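Local coordinates for putative dioxygenase (Nostoc punctiforme, PDB 2PEB), which probably acts as a metal-dependent ring-cleaving dioxygenase of the DOPA 4,5-dioxygenase family, and binds a zinc ion through three histidines, at residues I7-G11 with H85-G89; F12-F18 with G55-F61; A91-A96 with I110-R114; V25-V29 with N76-L80. The contacts are given in a common frame with arbitrary orientation. Where two conformers were deposited one is given. Residues are numbered along the deposited sequence.

The chain enters through a loop that passes into strand 11-18, the central strand of a five-stranded antiparallel sheet. Interaction 1 joins this entry to residues 85-89 and closes the longest loop described here, enclosing both interaction 2 and interaction 4. Interaction 2 pairs strand 11-18 with strand 55-61 on its other edge. Interaction 4 crosses interaction 2, since helix 23-36 falls between the two strands in sequence and the 76-80 turn comes after both. Interaction 3 follows in series, packing helix 91-96 on the C-terminal helix. Interactions 1 and 2 share the zinc ion; interaction 4 lies about 25 Å, centre to centre, from interactions 1 and 3.

Interaction 1. Residues I7-G11 with H85-G89; sequences IEIAG and HPETG. With ZN (zinc ion), chain C.
Two backbone hydrogen bonds tie the loop ahead of strand 11-18 to residues 85-89: Ala10 N donates to Glu87 O (2.9 Å) and Glu87 N to Gly11 O (2.8 Å). The end-to-end directions of 8-11 and 85-88 differ by 134°, with CA atoms 4.9 Å apart for Ile9 and Thr88 and 5.2 Å for Gly11 and Glu87. Gly11 is fully extended (phi/psi 169/-179), and a CB there would clash with Glu87 OE1. His85, chi1 p, donates from ND1 to Pro86 O (2.8 Å) and binds zinc through NE2 at 2.2 Å. Thr88, also p, places OG1 2.8 Å from a water that reaches Glu8 OE2 weakly at 3.4 Å; the same hydroxyl is hydrogen-bonded to Asp94. Two CA-H...O contacts of 3.4 Å flank the backbone bonds, Thr88 CA to Glu8 O and Pro86 CA to Gly11 O. Further out, Ile9 (mt) sets CG2 3.9 Å from Pro86 CB and CG1 4.0 Å from Thr88 CG2, while Glu8 CG lies 3.9 Å from Thr88 CG2. Leu75, Pro71 and Met74 of the second subunit pack on Glu8, Ile9 and Pro86, so this edge also belongs to the dimer interface. These two backbone bonds lie just beyond the three-histidine zinc site, with His85 on one strand and His13 and His15 on its neighbour in the antiparallel sheet.

Interaction 2. Residues F12-F18 with G55-F61; sequences FHAHVYF and GMYQVAF. With ZN (zinc ion), chain C.
Strands 12-18 and 55-61 pair antiparallel, their axes 4.6 Å apart at 155°. Phe12 (chi1 m) opens the ladder opposite Phe61, Phe12 N to Phe61 O at 2.9 Å and Phe61 N to Phe12 O at 3.0 Å. His13 (m), non-hydrogen-bonded opposite Ala60, binds zinc through ND1 at 2.1 Å and takes Gln58 CG over its ring. Ala14 and Val59 exchange two 2.8 Å bonds, N to O each way. His15 (m) binds zinc through NE2 at 1.9 Å. This HxH pattern gives two of the three histidine ligands, His85 being the third, on the first strand of a ferredoxin-like fold, paired here with its third. Selenomethionine Met56 meets the His15 ring edge, SE 3.3 Å from ND1. Val16 N reaches Tyr57 O at 3.0 Å and Tyr57 N returns to Val16 O at 3.1 Å; Val16 CB sits over the Tyr57 ring, both on the sheet face, with Ala14 and Val59, that helix 23-36 covers. Phe18 (p) bonds N to Gly55 O at 2.9 Å.

Interaction 3. Residues A91-A96 with I110-R114; sequences AVSDHA and IEFLR
Flanking edge strand 100-102 in sequence, surface helices 91-96 and 110-114 lie nearly antiparallel, 162° between directions and 9.1 Å between axes, with Val92 and Leu113 nearest at 5.8 Å CA to CA. Val92, chi1 t, spreads its methyls over the second helix: CG1 is 3.6 Å from Ile110 CG2, and CG2 is 3.9 Å from Leu113 CB and 3.6 Å from Arg114 CG. Ile110 (mm) directs CD1 between Ala96 CB at 3.8 Å and His95 CB at 4.0 Å. Leu113 (mt) lays CD1 on the face of the His95 ring, 3.7 Å from its centroid, a CH-pi contact. His95 keeps chi1 m and chi2 72°, so that ND1 donates to Ala91 O at 2.8 Å; its ring also meets that of His85 beside the zinc. Arg114 extends from chi1 m with Val92 CG1 over its guanidinium, and its NE forms a 3.1 Å salt bridge to Glu111 OE1 within its own helix. No hydrogen bond or salt bridge crosses between the helices, so their association here rests on apolar and CH-pi packing.

Interaction 4. Residues V25-V29 with N76-L80; sequences VAARV and NREGL
This helix-on-turn contact sets one side of helix 23-36 against the link between helix 66-76 and strand 82-87, largely buried but with a charged pair at its exposed margin. Residues 77-80 form a type I' turn closed by Leu80 N to Arg77 O at 3.0 Å; Glu78 (phi/psi 45/50) and Gly79 (84/-2) supply its two positive phi values. Leu80 (mt) inserts CD1 among three helix residues, 3.8 Å from Val25 CG1, 3.6 Å from Ala26 CA and 3.8 Å from Val29 CG2. Both valines are t: Val25 CG1 also touches Glu78 CB at 3.5 Å, and Val29 CG2 lies 3.5 Å from Asn76 O. The CA atoms of Val29 and Arg77 come within 6.5 Å. At the exposed margin Arg28 (chi1 m) bridges to Glu78 (chi1 m), NH2 to OE1 at 3.1 Å. Arg77 points its CB away from the helix and donates from NH1 to Leu80 O at 2.9 Å, while its NH2 bonds Val97 O of the second subunit. With Leu80 also packing on Val16, the turn joins helix and sheet in the alpha+beta core: it leads from the second helix into the fourth strand of a ferredoxin-like fold, packed against the first helix.

Interaction 1. Residues I7-G11 with H85-G89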
loop_
_atom_site.group_PDB
_atom_site.type_symbol
_atom_site.label_atom_id
_atom_site.label_comp_id
_atom_site.label_asym_id
_atom_site.label_seq_id
_atom_site.Cartn_x
_atom_site.Cartn_y
_atom_site.Cartn_z
ATOM N N ILE A 7 -0.391 -7.994 -15.628
ATOM C CA ILE A 7 0.631 -8.855 -16.227
ATOM C C ILE A 7 1.889 -8.011 -16.465
ATOM O O ILE A 7 3.006 -8.485 -16.334
ATOM C CB ILE A 7 0.170 -9.450 -17.569
ATOM C CG1 ILE A 7 0.918 -10.758 -17.878
ATOM C CG2 ILE A 7 0.369 -8.432 -18.687
ATOM C CD1 ILE A 7 0.666 -11.905 -16.906
ATOM N N GLU A 8 1.696 -6.734 -16.763
ATOM C CA GLU A 8 2.799 -5.870 -17.020
ATOM C C GLU A 8 3.656 -5.663 -15.778
ATOM O O GLU A 8 4.671 -5.004 -15.892
ATOM C CB GLU A 8 2.308 -4.526 -17.562
ATOM C CG GLU A 8 2.090 -3.433 -16.527
ATOM C CD GLU A 8 1.481 -2.192 -17.136
ATOM O OE1 GLU A 8 0.800 -2.311 -18.185
ATOM O OE2 GLU A 8 1.683 -1.100 -16.569
ATOM N N ILE A 9 3.267 -6.212 -14.615
ATOM C CA ILE A 9 4.076 -6.118 -13.378
ATOM C C ILE A 9 4.994 -7.315 -13.300
ATOM O O ILE A 9 4.531 -8.446 -13.134
ATOM C CB ILE A 9 3.252 -6.057 -12.079
ATOM C CG1 ILE A 9 2.342 -4.822 -12.054
ATOM C CG2 ILE A 9 4.157 -5.984 -10.863
ATOM C CD1 ILE A 9 1.390 -4.845 -10.814
ATOM N N ALA A 10 6.289 -7.074 -13.477
ATOM C CA ALA A 10 7.325 -8.136 -13.466
ATOM C C ALA A 10 7.834 -8.462 -12.061
ATOM O O ALA A 10 8.533 -9.484 -11.839
ATOM C CB ALA A 10 8.496 -7.702 -14.351
ATOM N N GLY A 11 7.528 -7.596 -11.112
ATOM C CA GLY A 11 8.047 -7.705 -9.775
ATOM C C GLY A 11 7.780 -6.483 -8.988
ATOM O O GLY A 11 7.175 -5.531 -9.478
ATOM N N HIS A 85 6.713 -0.395 -4.806
ATOM C CA HIS A 85 6.448 -0.032 -6.175
ATOM C C HIS A 85 6.618 -1.249 -7.059
ATOM O O HIS A 85 7.396 -2.142 -6.759
ATOM C CB HIS A 85 7.262 1.201 -6.649
ATOM C CG HIS A 85 8.715 0.944 -6.901
ATOM N ND1 HIS A 85 9.155 0.278 -8.021
ATOM C CD2 HIS A 85 9.834 1.289 -6.210
ATOM C CE1 HIS A 85 10.480 0.171 -7.981
ATOM N NE2 HIS A 85 10.919 0.788 -6.901
ATOM N N PRO A 86 5.839 -1.302 -8.130
ATOM C CA PRO A 86 5.983 -2.340 -9.125
ATOM C C PRO A 86 7.125 -2.027 -10.042
ATOM O O PRO A 86 7.671 -0.913 -10.008
ATOM C CB PRO A 86 4.659 -2.280 -9.865
ATOM C CG PRO A 86 4.296 -0.839 -9.785
ATOM C CD PRO A 86 4.749 -0.356 -8.510
ATOM N N GLU A 87 7.492 -3.046 -10.812
ATOM C CA GLU A 87 8.486 -2.909 -11.857
ATOM C C GLU A 87 7.812 -3.295 -13.143
ATOM O O GLU A 87 7.572 -4.474 -13.382
ATOM C CB GLU A 87 9.676 -3.819 -11.572
ATOM C CG GLU A 87 10.391 -3.416 -10.334
ATOM C CD GLU A 87 11.447 -4.403 -9.926
ATOM O OE1 GLU A 87 11.118 -5.592 -9.699
ATOM O OE2 GLU A 87 12.614 -3.984 -9.809
ATOM N N THR A 88 7.462 -2.285 -13.964
ATOM C CA THR A 88 6.735 -2.452 -15.189
ATOM C C THR A 88 7.495 -1.880 -16.379
ATOM O O THR A 88 6.979 -1.872 -17.504
ATOM C CB THR A 88 5.391 -1.711 -15.125
ATOM O OG1 THR A 88 5.644 -0.304 -15.128
ATOM C CG2 THR A 88 4.619 -2.099 -13.865
ATOM N N GLY A 89 8.734 -1.445 -16.158
ATOM C CA GLY A 89 9.537 -0.834 -17.219
ATOM C C GLY A 89 9.278 0.655 -17.419
ATOM O O GLY A 89 9.662 1.196 -18.454
HETATM ZN ZN ZN C . 12.939 0.345 -6.181
HETATM O O HOH W 1 4.482 0.607 -17.493
#

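Interaction 2. Residues F12-F18 with G55-F61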
loop_
_atom_site.group_PDB
_atom_site.type_symbol
_atom_site.label_atom_id
_atom_site.label_comp_id
_atom_site.label_asym_id
_atom_site.label_seq_id
_atom_site.Cartn_x
_atom_site.Cartn_y
_atom_site.Cartn_z
ATOM N N PHE A 12 8.236 -6.490 -7.740
ATOM C CA PHE A 12 8.099 -5.357 -6.837
ATOM C C PHE A 12 9.363 -5.056 -6.081
ATOM O O PHE A 12 10.204 -5.939 -5.856
ATOM C CB PHE A 12 6.976 -5.559 -5.801
ATOM C CG PHE A 12 5.645 -5.771 -6.415
ATOM C CD1 PHE A 12 5.233 -7.045 -6.760
ATOM C CD2 PHE A 12 4.779 -4.707 -6.614
ATOM C CE1 PHE A 12 3.991 -7.267 -7.344
ATOM C CE2 PHE A 12 3.529 -4.913 -7.217
ATOM C CZ PHE A 12 3.132 -6.213 -7.561
ATOM N N HIS A 13 9.511 -3.788 -5.723
ATOM C CA HIS A 13 10.463 -3.357 -4.702
ATOM C C HIS A 13 9.754 -2.814 -3.520
ATOM O O HIS A 13 8.788 -2.087 -3.662
ATOM C CB HIS A 13 11.286 -2.199 -5.221
ATOM C CG HIS A 13 12.363 -2.579 -6.167
ATOM N ND1 HIS A 13 13.240 -1.647 -6.680
ATOM C CD2 HIS A 13 12.737 -3.779 -6.669
ATOM C CE1 HIS A 13 14.096 -2.266 -7.480
ATOM N NE2 HIS A 13 13.831 -3.562 -7.472
ATOM N N ALA A 14 10.226 -3.153 -2.342
ATOM C CA ALA A 14 10.015 -2.364 -1.125
ATOM C C ALA A 14 11.284 -1.562 -0.787
ATOM O O ALA A 14 12.386 -2.084 -0.819
ATOM C CB ALA A 14 9.637 -3.251 -0.015
ATOM N N HIS A 15 11.108 -0.269 -0.540
ATOM C CA HIS A 15 12.154 0.638 -0.032
ATOM C C HIS A 15 11.783 0.960 1.423
ATOM O O HIS A 15 10.733 1.551 1.701
ATOM C CB HIS A 15 12.320 1.875 -0.936
ATOM C CG HIS A 15 12.826 1.521 -2.317
ATOM N ND1 HIS A 15 14.178 1.488 -2.609
ATOM C CD2 HIS A 15 12.192 1.167 -3.461
ATOM C CE1 HIS A 15 14.358 1.098 -3.848
ATOM N NE2 HIS A 15 13.177 0.950 -4.412
ATOM N N VAL A 16 12.609 0.483 2.348
ATOM C CA VAL A 16 12.380 0.643 3.778
ATOM C C VAL A 16 13.258 1.773 4.236
ATOM O O VAL A 16 14.506 1.677 4.218
ATOM C CB VAL A 16 12.704 -0.662 4.541
ATOM C CG1 VAL A 16 12.432 -0.486 6.028
ATOM C CG2 VAL A 16 11.909 -1.864 3.988
ATOM N N TYR A 17 12.625 2.895 4.572
ATOM C CA TYR A 17 13.311 4.083 5.007
ATOM C C TYR A 17 13.619 4.051 6.501
ATOM O O TYR A 17 12.877 3.470 7.309
ATOM C CB TYR A 17 12.514 5.340 4.622
ATOM C CG TYR A 17 12.307 5.409 3.135
ATOM C CD1 TYR A 17 13.276 5.968 2.324
ATOM C CD2 TYR A 17 11.155 4.882 2.517
ATOM C CE1 TYR A 17 13.138 5.991 0.947
ATOM C CE2 TYR A 17 10.993 4.931 1.118
ATOM C CZ TYR A 17 12.003 5.500 0.347
ATOM O OH TYR A 17 11.930 5.543 -1.018
ATOM N N PHE A 18 14.718 4.695 6.860
ATOM C CA PHE A 18 15.103 4.774 8.263
ATOM C C PHE A 18 16.024 5.959 8.513
ATOM O O PHE A 18 16.552 6.577 7.598
ATOM C CB PHE A 18 15.794 3.463 8.696
ATOM C CG PHE A 18 17.036 3.175 7.918
ATOM C CD1 PHE A 18 18.258 3.711 8.310
ATOM C CD2 PHE A 18 16.960 2.443 6.724
ATOM C CE1 PHE A 18 19.382 3.502 7.565
ATOM C CE2 PHE A 18 18.087 2.247 5.976
ATOM C CZ PHE A 18 19.288 2.762 6.387
ATOM N N GLY A 55 17.761 7.690 4.224
ATOM C CA GLY A 55 18.389 6.392 4.156
ATOM C C GLY A 55 17.359 5.278 3.982
ATOM O O GLY A 55 16.217 5.370 4.458
HETATM N N MSE A 56 17.767 4.238 3.264
HETATM C CA MSE A 56 16.872 3.117 2.963
HETATM C C MSE A 56 17.653 1.913 2.571
HETATM O O MSE A 56 18.871 1.991 2.388
HETATM C CB MSE A 56 15.796 3.425 1.874
HETATM C CG MSE A 56 16.351 3.794 0.484
HETATM SE SE MSE A 56 16.683 2.226 -0.564
HETATM C CE MSE A 56 17.831 2.943 -1.965
ATOM N N TYR A 57 16.956 0.799 2.530
ATOM C CA TYR A 57 17.421 -0.387 1.836
ATOM C C TYR A 57 16.313 -0.928 0.938
ATOM O O TYR A 57 15.129 -0.666 1.160
ATOM C CB TYR A 57 17.986 -1.445 2.804
ATOM C CG TYR A 57 16.983 -1.994 3.770
ATOM C CD1 TYR A 57 16.048 -2.930 3.359
ATOM C CD2 TYR A 57 16.974 -1.585 5.091
ATOM C CE1 TYR A 57 15.099 -3.436 4.239
ATOM C CE2 TYR A 57 16.039 -2.112 6.004
ATOM C CZ TYR A 57 15.113 -3.016 5.562
ATOM O OH TYR A 57 14.212 -3.561 6.433
ATOM N N GLN A 58 16.730 -1.648 -0.098
ATOM C CA GLN A 58 15.825 -2.171 -1.113
ATOM C C GLN A 58 15.584 -3.650 -0.847
ATOM O O GLN A 58 16.486 -4.375 -0.439
ATOM C CB GLN A 58 16.458 -1.987 -2.501
ATOM C CG GLN A 58 15.814 -2.776 -3.611
ATOM C CD GLN A 58 16.404 -2.478 -4.981
ATOM O OE1 GLN A 58 16.488 -1.311 -5.410
ATOM N NE2 GLN A 58 16.787 -3.531 -5.685
ATOM N N VAL A 59 14.356 -4.069 -1.089
ATOM C CA VAL A 59 13.970 -5.455 -1.056
ATOM C C VAL A 59 13.220 -5.719 -2.367
ATOM O O VAL A 59 12.185 -5.077 -2.596
ATOM C CB VAL A 59 12.970 -5.712 0.090
ATOM C CG1 VAL A 59 12.709 -7.217 0.275
ATOM C CG2 VAL A 59 13.478 -5.102 1.405
ATOM N N ALA A 60 13.704 -6.629 -3.200
ATOM C CA ALA A 60 13.071 -7.036 -4.462
ATOM C C ALA A 60 12.419 -8.395 -4.333
ATOM O O ALA A 60 12.965 -9.284 -3.716
ATOM C CB ALA A 60 14.081 -7.060 -5.641
ATOM N N PHE A 61 11.275 -8.571 -5.002
ATOM C CA PHE A 61 10.613 -9.865 -5.061
ATOM C C PHE A 61 9.775 -9.994 -6.314
ATOM O O PHE A 61 9.323 -8.991 -6.898
ATOM C CB PHE A 61 9.761 -10.141 -3.837
ATOM C CG PHE A 61 8.893 -8.998 -3.410
ATOM C CD1 PHE A 61 9.414 -7.971 -2.595
ATOM C CD2 PHE A 61 7.566 -8.937 -3.734
ATOM C CE1 PHE A 61 8.642 -6.916 -2.188
ATOM C CE2 PHE A 61 6.767 -7.850 -3.275
ATOM C CZ PHE A 61 7.306 -6.864 -2.515
HETATM ZN ZN ZN C . 12.939 0.345 -6.181
HETATM O O HOH W 2 17.810 8.857 6.902
#

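Interaction 3. Residues A91-A96 with I110-R114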
loop_
_atom_site.group_PDB
_atom_site.type_symbol
_atom_site.label_atom_id
_atom_site.label_comp_id
_atom_site.label_asym_id
_atom_site.label_seq_id
_atom_site.Cartn_x
_atom_site.Cartn_y
_atom_site.Cartn_z
ATOM N N ALA A 91 9.974 3.614 -15.012
ATOM C CA ALA A 91 10.478 3.970 -13.697
ATOM C C ALA A 91 9.746 5.140 -13.065
ATOM O O ALA A 91 9.452 5.107 -11.886
ATOM C CB ALA A 91 11.951 4.247 -13.768
ATOM N N VAL A 92 9.459 6.167 -13.856
ATOM C CA VAL A 92 8.777 7.333 -13.314
ATOM C C VAL A 92 7.374 6.993 -12.826
ATOM O O VAL A 92 7.027 7.304 -11.688
ATOM C CB VAL A 92 8.693 8.425 -14.290
ATOM C CG1 VAL A 92 7.725 9.511 -13.789
ATOM C CG2 VAL A 92 10.109 9.025 -14.519
ATOM N N SER A 93 6.590 6.338 -13.672
ATOM C CA SER A 93 5.242 5.927 -13.247
ATOM C C SER A 93 5.293 4.894 -12.122
ATOM O O SER A 93 4.499 4.971 -11.168
ATOM C CB SER A 93 4.391 5.466 -14.426
ATOM O OG SER A 93 4.378 6.436 -15.452
ATOM N N ASP A 94 6.231 3.950 -12.177
ATOM C CA ASP A 94 6.329 2.951 -11.126
ATOM C C ASP A 94 6.504 3.584 -9.732
ATOM O O ASP A 94 5.941 3.116 -8.777
ATOM C CB ASP A 94 7.476 1.959 -11.376
ATOM C CG ASP A 94 7.188 1.023 -12.536
ATOM O OD1 ASP A 94 5.999 0.819 -12.825
ATOM O OD2 ASP A 94 8.135 0.449 -13.127
ATOM N N HIS A 95 7.342 4.596 -9.625
ATOM C CA HIS A 95 7.551 5.255 -8.339
ATOM C C HIS A 95 6.478 6.304 -7.993
ATOM O O HIS A 95 6.099 6.431 -6.848
ATOM C CB HIS A 95 8.883 5.958 -8.368
ATOM C CG HIS A 95 10.044 5.032 -8.352
ATOM N ND1 HIS A 95 10.401 4.257 -9.437
ATOM C CD2 HIS A 95 10.944 4.765 -7.385
ATOM C CE1 HIS A 95 11.483 3.555 -9.136
ATOM N NE2 HIS A 95 11.833 3.855 -7.896
ATOM N N ALA A 96 6.013 7.062 -8.981
ATOM C CA ALA A 96 5.154 8.182 -8.696
ATOM C C ALA A 96 3.644 7.882 -8.674
ATOM O O ALA A 96 2.896 8.554 -7.954
ATOM C CB ALA A 96 5.463 9.329 -9.661
ATOM N N ILE A 110 11.311 12.476 -8.214
ATOM C CA ILE A 110 10.900 11.863 -9.467
ATOM C C ILE A 110 11.669 12.401 -10.671
ATOM O O ILE A 110 11.942 11.668 -11.621
ATOM C CB ILE A 110 9.389 12.017 -9.686
ATOM C CG1 ILE A 110 8.618 11.405 -8.507
ATOM C CG2 ILE A 110 8.978 11.340 -10.986
ATOM C CD1 ILE A 110 8.894 9.928 -8.263
ATOM N N GLU A 111 12.020 13.675 -10.646
ATOM C CA GLU A 111 12.788 14.227 -11.716
ATOM C C GLU A 111 14.105 13.497 -11.901
ATOM O O GLU A 111 14.621 13.439 -13.034
ATOM C CB GLU A 111 13.027 15.718 -11.499
ATOM C CG GLU A 111 13.522 16.429 -12.741
ATOM C CD GLU A 111 12.555 16.300 -13.916
ATOM O OE1 GLU A 111 11.333 16.129 -13.669
ATOM O OE2 GLU A 111 13.028 16.382 -15.070
ATOM N N PHE A 112 14.664 12.973 -10.811
ATOM C CA PHE A 112 15.907 12.187 -10.897
ATOM C C PHE A 112 15.711 11.004 -11.841
ATOM O O PHE A 112 16.595 10.674 -12.624
ATOM C CB PHE A 112 16.359 11.704 -9.508
ATOM C CG PHE A 112 17.576 10.800 -9.539
ATOM C CD1 PHE A 112 17.432 9.420 -9.600
ATOM C CD2 PHE A 112 18.850 11.339 -9.514
ATOM C CE1 PHE A 112 18.538 8.581 -9.642
ATOM C CE2 PHE A 112 19.972 10.508 -9.538
ATOM C CZ PHE A 112 19.805 9.122 -9.610
ATOM N N LEU A 113 14.543 10.375 -11.734
ATOM C CA LEU A 113 14.195 9.265 -12.586
ATOM C C LEU A 113 13.899 9.737 -14.024
ATOM O O LEU A 113 14.331 9.102 -14.971
ATOM C CB LEU A 113 13.013 8.487 -11.991
ATOM C CG LEU A 113 13.229 7.944 -10.588
ATOM C CD1 LEU A 113 11.912 7.444 -10.068
ATOM C CD2 LEU A 113 14.293 6.847 -10.604
ATOM N N ARG A 114 13.191 10.846 -14.200
ATOM C CA ARG A 114 12.974 11.348 -15.554
ATOM C C ARG A 114 14.305 11.594 -16.256
ATOM O O ARG A 114 14.476 11.199 -17.400
ATOM C CB ARG A 114 12.165 12.636 -15.559
ATOM C CG ARG A 114 10.746 12.489 -15.089
ATOM C CD ARG A 114 9.947 13.736 -15.412
ATOM N NE ARG A 114 9.068 14.078 -14.308
ATOM C CZ ARG A 114 7.800 13.700 -14.197
ATOM N NH1 ARG A 114 7.223 12.951 -15.140
ATOM N NH2 ARG A 114 7.100 14.083 -13.129
#

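Interaction 4. Residues V25-V29 with N76-L80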
loop_
_atom_site.group_PDB
_atom_site.type_symbol
_atom_site.label_atom_id
_atom_site.label_comp_id
_atom_site.label_asym_id
_atom_site.label_seq_id
_atom_site.Cartn_x
_atom_site.Cartn_y
_atom_site.Cartn_z
ATOM N N VAL A 25 15.491 -0.934 14.334
ATOM C CA VAL A 25 14.205 -1.482 13.903
ATOM C C VAL A 25 14.267 -1.910 12.414
ATOM O O VAL A 25 13.787 -2.966 12.001
ATOM C CB VAL A 25 13.048 -0.435 14.094
ATOM C CG1 VAL A 25 11.768 -0.916 13.434
ATOM C CG2 VAL A 25 12.849 -0.158 15.584
ATOM N N ALA A 26 14.850 -1.061 11.594
ATOM C CA ALA A 26 14.974 -1.351 10.166
ATOM C C ALA A 26 15.781 -2.646 9.976
ATOM O O ALA A 26 15.479 -3.441 9.105
ATOM C CB ALA A 26 15.681 -0.171 9.454
ATOM N N ALA A 27 16.817 -2.831 10.795
ATOM C CA ALA A 27 17.690 -4.036 10.664
ATOM C C ALA A 27 16.899 -5.283 11.009
ATOM O O ALA A 27 17.032 -6.324 10.371
ATOM C CB ALA A 27 18.918 -3.928 11.528
ATOM N N ARG A 28 16.058 -5.167 12.023
ATOM C CA ARG A 28 15.212 -6.293 12.460
ATOM C C ARG A 28 14.149 -6.659 11.432
ATOM O O ARG A 28 13.828 -7.826 11.222
ATOM C CB ARG A 28 14.558 -5.972 13.805
ATOM C CG ARG A 28 15.566 -5.746 14.926
ATOM C CD ARG A 28 15.057 -6.260 16.262
ATOM N NE ARG A 28 13.776 -5.663 16.635
ATOM C CZ ARG A 28 13.619 -4.487 17.250
ATOM N NH1 ARG A 28 14.669 -3.727 17.570
ATOM N NH2 ARG A 28 12.393 -4.058 17.532
ATOM N N VAL A 29 13.563 -5.650 10.802
ATOM C CA VAL A 29 12.579 -5.857 9.764
ATOM C C VAL A 29 13.271 -6.537 8.604
ATOM O O VAL A 29 12.714 -7.423 7.945
ATOM C CB VAL A 29 11.910 -4.498 9.335
ATOM C CG1 VAL A 29 11.176 -4.677 8.011
ATOM C CG2 VAL A 29 10.978 -3.965 10.474
ATOM N N ASN A 76 4.221 -5.651 10.602
ATOM C CA ASN A 76 5.516 -5.789 11.314
ATOM C C ASN A 76 6.535 -4.685 11.014
ATOM O O ASN A 76 7.687 -4.743 11.477
ATOM C CB ASN A 76 6.166 -7.148 11.018
ATOM C CG ASN A 76 5.408 -8.284 11.593
ATOM O OD1 ASN A 76 5.452 -8.491 12.807
ATOM N ND2 ASN A 76 4.731 -9.045 10.754
ATOM N N ARG A 77 6.102 -3.651 10.297
ATOM C CA ARG A 77 6.993 -2.549 9.972
ATOM C C ARG A 77 7.439 -1.686 11.164
ATOM O O ARG A 77 8.346 -0.850 11.029
ATOM C CB ARG A 77 6.406 -1.678 8.891
ATOM C CG ARG A 77 5.197 -0.941 9.291
ATOM C CD ARG A 77 4.725 -0.126 8.134
ATOM N NE ARG A 77 3.472 0.518 8.495
ATOM C CZ ARG A 77 3.372 1.634 9.218
ATOM N NH1 ARG A 77 4.447 2.355 9.569
ATOM N NH2 ARG A 77 2.159 2.086 9.532
ATOM N N GLU A 78 6.816 -1.872 12.317
ATOM C CA GLU A 78 7.192 -1.180 13.517
ATOM C C GLU A 78 7.443 0.308 13.276
ATOM O O GLU A 78 8.446 0.870 13.738
ATOM C CB GLU A 78 8.436 -1.817 14.106
ATOM C CG GLU A 78 8.214 -3.167 14.672
ATOM C CD GLU A 78 9.413 -3.605 15.487
ATOM O OE1 GLU A 78 9.621 -3.033 16.590
ATOM O OE2 GLU A 78 10.149 -4.503 15.017
ATOM N N GLY A 79 6.502 0.957 12.611
ATOM C CA GLY A 79 6.500 2.387 12.505
ATOM C C GLY A 79 7.361 2.935 11.397
ATOM O O GLY A 79 7.389 4.145 11.210
ATOM N N LEU A 80 8.055 2.066 10.667
ATOM C CA LEU A 80 8.880 2.515 9.535
ATOM C C LEU A 80 8.020 2.909 8.338
ATOM O O LEU A 80 6.953 2.337 8.108
ATOM C CB LEU A 80 9.816 1.383 9.106
ATOM C CG LEU A 80 10.847 0.995 10.156
ATOM C CD1 LEU A 80 11.590 -0.266 9.661
ATOM C CD2 LEU A 80 11.829 2.145 10.470
#